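PDB 5MMH: HTH-type transcriptional activator AmpR from Pseudomonas aeruginosa PAO1, which activates transcription of the beta-lactamase gene ampC by binding its promoter, and recognizes cell-wall-derived muropeptides through its effector domain. Local coordinates for residues Val19-Val24 with Ala157-Arg162; Leu28-Asp33 with Ala208-Gly213. All coordinates share one frame; numbering follows the deposited sequence.

Contact 1: residues Val19-Val24 with Ala157-Arg162; sequences VGTFTV and AAMFAR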
loop_
_atom_site.group_PDB
_atom_site.type_symbol
_atom_site.label_atom_id
_atom_site.label_comp_id
_atom_site.label_asym_id
_atom_site.label_seq_id
_atom_site.Cartn_x
_atom_site.Cartn_y
_atom_site.Cartn_z
ATOM N N VAL A 19 2.756 -8.188 5.748
ATOM C CA VAL A 19 2.954 -7.046 4.860
ATOM C C VAL A 19 1.859 -7.029 3.806
ATOM O O VAL A 19 1.400 -8.076 3.342
ATOM C CB VAL A 19 4.345 -7.066 4.209
ATOM C CG1 VAL A 19 5.380 -6.781 5.221
ATOM C CG2 VAL A 19 4.640 -8.408 3.626
ATOM N N GLY A 20 1.413 -5.823 3.441
ATOM C CA GLY A 20 0.247 -5.707 2.581
ATOM C C GLY A 20 0.422 -6.397 1.247
ATOM O O GLY A 20 -0.475 -7.106 0.779
ATOM N N THR A 21 1.592 -6.237 0.639
ATOM C CA THR A 21 1.873 -6.869 -0.649
ATOM C C THR A 21 1.720 -8.383 -0.576
ATOM O O THR A 21 1.158 -9.004 -1.489
ATOM C CB THR A 21 3.287 -6.494 -1.105
ATOM O OG1 THR A 21 3.356 -5.068 -1.261
ATOM C CG2 THR A 21 3.668 -7.193 -2.439
ATOM N N PHE A 22 2.207 -8.991 0.508
ATOM C CA PHE A 22 2.051 -10.434 0.703
ATOM C C PHE A 22 0.595 -10.813 0.966
ATOM O O PHE A 22 0.136 -11.884 0.552
ATOM C CB PHE A 22 2.939 -10.871 1.868
ATOM C CG PHE A 22 2.942 -12.346 2.149
ATOM C CD1 PHE A 22 2.003 -12.909 3.001
ATOM C CD2 PHE A 22 3.949 -13.153 1.643
ATOM C CE1 PHE A 22 2.047 -14.277 3.306
ATOM C CE2 PHE A 22 3.982 -14.508 1.935
ATOM C CZ PHE A 22 3.033 -15.062 2.760
ATOM N N THR A 23 -0.148 -9.968 1.677
ATOM C CA THR A 23 -1.523 -10.329 2.020
ATOM C C THR A 23 -2.410 -10.394 0.782
ATOM O O THR A 23 -3.145 -11.368 0.585
ATOM C CB THR A 23 -2.088 -9.340 3.035
ATOM O OG1 THR A 23 -1.261 -9.345 4.194
ATOM C CG2 THR A 23 -3.506 -9.727 3.445
ATOM N N VAL A 24 -2.361 -9.366 -0.066
ATOM C CA VAL A 24 -3.292 -9.329 -1.191
ATOM C C VAL A 24 -2.740 -10.098 -2.381
ATOM O O VAL A 24 -3.511 -10.698 -3.124
ATOM C CB VAL A 24 -3.685 -7.891 -1.597
ATOM C CG1 VAL A 24 -4.325 -7.176 -0.437
ATOM C CG2 VAL A 24 -2.505 -7.109 -2.076
ATOM N N ALA A 157 8.029 -10.327 -8.580
ATOM C CA ALA A 157 7.058 -10.756 -9.592
ATOM C C ALA A 157 6.010 -11.685 -9.001
ATOM O O ALA A 157 4.831 -11.623 -9.372
ATOM C CB ALA A 157 7.763 -11.472 -10.752
ATOM N N ALA A 158 6.426 -12.551 -8.079
ATOM C CA ALA A 158 5.542 -13.562 -7.520
ATOM C C ALA A 158 4.443 -12.967 -6.656
ATOM O O ALA A 158 3.531 -13.690 -6.257
ATOM C CB ALA A 158 6.361 -14.572 -6.719
ATOM N N MET A 159 4.497 -11.675 -6.365
ATOM C CA MET A 159 3.418 -11.022 -5.646
ATOM C C MET A 159 2.443 -10.299 -6.569
ATOM O O MET A 159 1.406 -9.821 -6.101
ATOM C CB MET A 159 4.010 -10.057 -4.616
ATOM C CG MET A 159 4.867 -10.775 -3.556
ATOM S SD MET A 159 3.859 -11.724 -2.391
ATOM C CE MET A 159 4.367 -13.414 -2.704
ATOM N N PHE A 160 2.728 -10.233 -7.865
ATOM C CA PHE A 160 1.866 -9.536 -8.816
ATOM C C PHE A 160 1.542 -10.448 -9.984
ATOM O O PHE A 160 1.521 -10.038 -11.146
ATOM C CB PHE A 160 2.512 -8.229 -9.258
ATOM C CG PHE A 160 2.722 -7.284 -8.126
ATOM C CD1 PHE A 160 1.685 -6.474 -7.683
ATOM C CD2 PHE A 160 3.930 -7.247 -7.461
ATOM C CE1 PHE A 160 1.870 -5.635 -6.609
ATOM C CE2 PHE A 160 4.120 -6.398 -6.385
ATOM C CZ PHE A 160 3.100 -5.608 -5.954
ATOM N N ALA A 161 1.280 -11.713 -9.657
ATOM C CA ALA A 161 1.053 -12.746 -10.658
ATOM C C ALA A 161 -0.242 -12.505 -11.413
ATOM O O ALA A 161 -0.291 -12.629 -12.641
ATOM C CB ALA A 161 1.019 -14.109 -9.975
ATOM N N ARG A 162 -1.311 -12.200 -10.681
ATOM C CA ARG A 162 -2.587 -11.857 -11.290
ATOM C C ARG A 162 -2.416 -10.779 -12.350
ATOM O O ARG A 162 -2.797 -10.956 -13.515
ATOM C CB ARG A 162 -3.552 -11.384 -10.206
ATOM C CG ARG A 162 -4.530 -12.430 -9.721
ATOM C CD ARG A 162 -5.900 -11.849 -9.750
ATOM N NE ARG A 162 -6.826 -12.481 -8.811
ATOM C CZ ARG A 162 -8.078 -12.080 -8.599
ATOM N NH1 ARG A 162 -8.553 -11.038 -9.261
ATOM N NH2 ARG A 162 -8.830 -12.722 -7.723
HETATM O O HOH W 1 0.342 -7.885 -4.253
#
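The methyl of Thr21 packs on the CB and CG end of Met159. CG2 of Thr21 sits 3.6 Å from CB of Met159. The same methyl also approaches the ring of Phe160, 3.9 Å from its CZ, and the two side chains run at about a right angle. In Thr21, chi1 of -61° sets OG1 beside the backbone N and turns the methyl CG2 anti to it, toward Met159 and Phe160.

The second kind of contact is Met-aromatic. The Met159 chain bends at chi2 (-72°), and this brings SD to 3.8 Å from CA of Phe22. SD lies 5.3 Å from the centroid of the Phe22 ring and approaches it obliquely, 56° off the normal. Phe79 of strand 73-86 touches both Met159 and Phe22.

The polar link is a single water. It donates to O of Thr21 at 3.1 Å and to O of Met159 at 2.9 Å, so it bridges the two backbones. On the helix side, Val19 is the N-cap residue, and its carbonyl accepts from both N and OG1 of Thr23.

All four touching residues are buried. The contact packs the start of helix 20-37 against the turn that follows strand 153-156, within the periplasmic-binding-protein-like effector domain of a LysR-type regulator.

Contact 2: residues Leu28-Asp33 with Ala208-Gly213; sequences LPRLED and AVEARG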
loop_
_atom_site.group_PDB
_atom_site.type_symbol
_atom_site.label_atom_id
_atom_site.label_comp_id
_atom_site.label_asym_id
_atom_site.label_seq_id
_atom_site.Cartn_x
_atom_site.Cartn_y
_atom_site.Cartn_z
ATOM N N LEU A 28 -4.290 -14.001 0.836
ATOM C CA LEU A 28 -5.749 -13.936 0.786
ATOM C C LEU A 28 -6.318 -14.905 -0.243
ATOM O O LEU A 28 -7.381 -15.484 0.017
ATOM C CB LEU A 28 -6.237 -12.510 0.496
ATOM C CG LEU A 28 -6.215 -11.465 1.622
ATOM C CD1 LEU A 28 -6.830 -10.163 1.136
ATOM C CD2 LEU A 28 -6.925 -11.916 2.882
ATOM N N PRO A 29 -5.685 -15.090 -1.414
ATOM C CA PRO A 29 -6.124 -16.170 -2.324
ATOM C C PRO A 29 -6.116 -17.561 -1.707
ATOM O O PRO A 29 -6.829 -18.438 -2.206
ATOM C CB PRO A 29 -5.120 -16.092 -3.484
ATOM C CG PRO A 29 -4.701 -14.657 -3.516
ATOM C CD PRO A 29 -4.709 -14.191 -2.077
ATOM N N ARG A 30 -5.328 -17.802 -0.658
ATOM C CA ARG A 30 -5.233 -19.127 -0.056
ATOM C C ARG A 30 -5.947 -19.237 1.280
ATOM O O ARG A 30 -6.106 -20.353 1.779
ATOM C CB ARG A 30 -3.764 -19.528 0.123
ATOM C CG ARG A 30 -3.018 -19.620 -1.197
ATOM C CD ARG A 30 -1.506 -19.626 -1.020
ATOM N NE ARG A 30 -0.843 -19.866 -2.308
ATOM C CZ ARG A 30 -0.763 -18.952 -3.281
ATOM N NH1 ARG A 30 -1.294 -17.733 -3.116
ATOM N NH2 ARG A 30 -0.151 -19.250 -4.416
ATOM N N LEU A 31 -6.406 -18.117 1.856
ATOM C CA LEU A 31 -6.867 -18.151 3.238
ATOM C C LEU A 31 -8.176 -18.907 3.374
ATOM O O LEU A 31 -8.474 -19.434 4.446
ATOM C CB LEU A 31 -7.032 -16.736 3.783
ATOM C CG LEU A 31 -6.776 -16.598 5.286
ATOM C CD1 LEU A 31 -5.464 -17.301 5.728
ATOM C CD2 LEU A 31 -6.742 -15.123 5.661
ATOM N N GLU A 32 -8.974 -18.953 2.311
ATOM C CA GLU A 32 -10.183 -19.759 2.339
ATOM C C GLU A 32 -9.860 -21.223 2.636
ATOM O O GLU A 32 -10.592 -21.880 3.382
ATOM C CB GLU A 32 -10.916 -19.599 1.012
ATOM C CG GLU A 32 -12.397 -19.865 1.080
ATOM C CD GLU A 32 -13.155 -19.213 -0.075
ATOM O OE1 GLU A 32 -13.553 -18.030 0.062
ATOM O OE2 GLU A 32 -13.345 -19.873 -1.126
ATOM N N ASP A 33 -8.735 -21.732 2.110
ATOM C CA ASP A 33 -8.305 -23.098 2.429
ATOM C C ASP A 33 -8.033 -23.266 3.919
ATOM O O ASP A 33 -8.400 -24.287 4.509
ATOM C CB ASP A 33 -7.055 -23.475 1.618
ATOM C CG ASP A 33 -6.562 -24.894 1.911
ATOM O OD1 ASP A 33 -7.172 -25.833 1.372
ATOM O OD2 ASP A 33 -5.558 -25.084 2.653
ATOM N N ALA A 208 5.710 -24.303 0.954
ATOM C CA ALA A 208 6.508 -25.300 0.249
ATOM C C ALA A 208 6.022 -25.479 -1.180
ATOM O O ALA A 208 6.828 -25.657 -2.093
ATOM C CB ALA A 208 6.481 -26.635 0.999
ATOM N N VAL A 209 4.703 -25.425 -1.399
ATOM C CA VAL A 209 4.174 -25.501 -2.760
ATOM C C VAL A 209 4.629 -24.299 -3.577
ATOM O O VAL A 209 4.828 -24.396 -4.794
ATOM C CB VAL A 209 2.632 -25.612 -2.718
ATOM C CG1 VAL A 209 2.027 -25.427 -4.124
ATOM C CG2 VAL A 209 2.208 -26.948 -2.088
ATOM N N GLU A 210 4.810 -23.143 -2.935
ATOM C CA GLU A 210 5.209 -21.969 -3.699
ATOM C C GLU A 210 6.687 -22.065 -4.071
ATOM O O GLU A 210 7.062 -21.861 -5.230
ATOM C CB GLU A 210 4.887 -20.689 -2.905
ATOM C CG GLU A 210 5.386 -19.359 -3.519
ATOM C CD GLU A 210 4.594 -18.866 -4.761
ATOM O OE1 GLU A 210 5.130 -18.005 -5.495
ATOM O OE2 GLU A 210 3.454 -19.318 -5.012
ATOM N N ALA A 211 7.542 -22.415 -3.103
ATOM C CA ALA A 211 8.964 -22.528 -3.409
ATOM C C ALA A 211 9.193 -23.605 -4.451
ATOM O O ALA A 211 9.993 -23.430 -5.372
ATOM C CB ALA A 211 9.765 -22.828 -2.139
ATOM N N ARG A 212 8.487 -24.727 -4.314
ATOM C CA ARG A 212 8.562 -25.825 -5.276
ATOM C C ARG A 212 8.143 -25.363 -6.667
ATOM O O ARG A 212 8.779 -25.711 -7.669
ATOM C CB ARG A 212 7.653 -26.942 -4.765
ATOM C CG ARG A 212 7.793 -28.317 -5.284
ATOM C CD ARG A 212 6.867 -29.204 -4.437
ATOM N NE ARG A 212 7.415 -29.394 -3.094
ATOM C CZ ARG A 212 6.708 -29.435 -1.959
ATOM N NH1 ARG A 212 5.380 -29.269 -1.962
ATOM N NH2 ARG A 212 7.352 -29.639 -0.810
ATOM N N GLY A 213 7.087 -24.540 -6.739
ATOM C CA GLY A 213 6.584 -24.074 -8.017
ATOM C C GLY A 213 7.589 -23.268 -8.820
ATOM O O GLY A 213 7.570 -23.305 -10.057
HETATM O O HOH W 2 1.286 -21.925 -4.513
#
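The two helical segments stand well apart, their nearest CA atoms, of Arg30 and Glu210, 11.4 Å from each other. The backbones therefore do not pack here, and two long side chains span the distance.

Arg30 reaches out with a chain extended from CG to NE. Glu210 comes the other way, its chain bent at chi2 (74°). The two side chains meet at about a right angle. Their flat ends are also nearly perpendicular, with the guanidinium and carboxylate planes 85° apart.

The charged pair is a long salt bridge. NH2 of Arg30 lies 3.7 Å from OE2 of Glu210. That oxygen is well out of the guanidinium plane, so no N-H points at it and the attraction is one of charge alone. A water supplies the directed link. It lies at the edge of the guanidinium, in its plane, and accepts from NH2 of Arg30 at 3.0 Å. It then donates weakly to OE2 of Glu210 at 3.4 Å.

Each charged end has a stronger partner elsewhere. Arg30 NH1 bonds to O of Trp26, whose ring also makes a cation-pi contact with the guanidinium. Glu210 OE1 forms a salt bridge with Arg214.

The contact lies at the surface and ties helix 20-37 to the C-terminal helix 194-215. Strand 42-48 packs under Leu28 and Leu31, while Phe79 of strand 73-86 touches Glu210 and Ala211.

In the fold
Helix 20-37 carries one segment of each contact. Contact 1 uses its buried start, contact 2 a later part at the surface. The centre of contact 1 is about 6 Å from the centre of the chain, that of contact 2 about 14 Å. The centres of the two contacts are about 12 Å apart. They also touch directly: O of Thr23 lies 2.9 Å from N of Leu28, a probable hydrogen bond, and CB of Ala158 packs 3.8 Å from OE1 of Glu210. Trp26, between 19-24 and 28-33 in sequence, touches Phe22 and Met159, meets Arg30 and makes a weak hydrogen bond to Glu210. Both contacts border the second subunit of the homodimer, where Gln148 of that subunit bonds to O of Val24 and packs on Pro29.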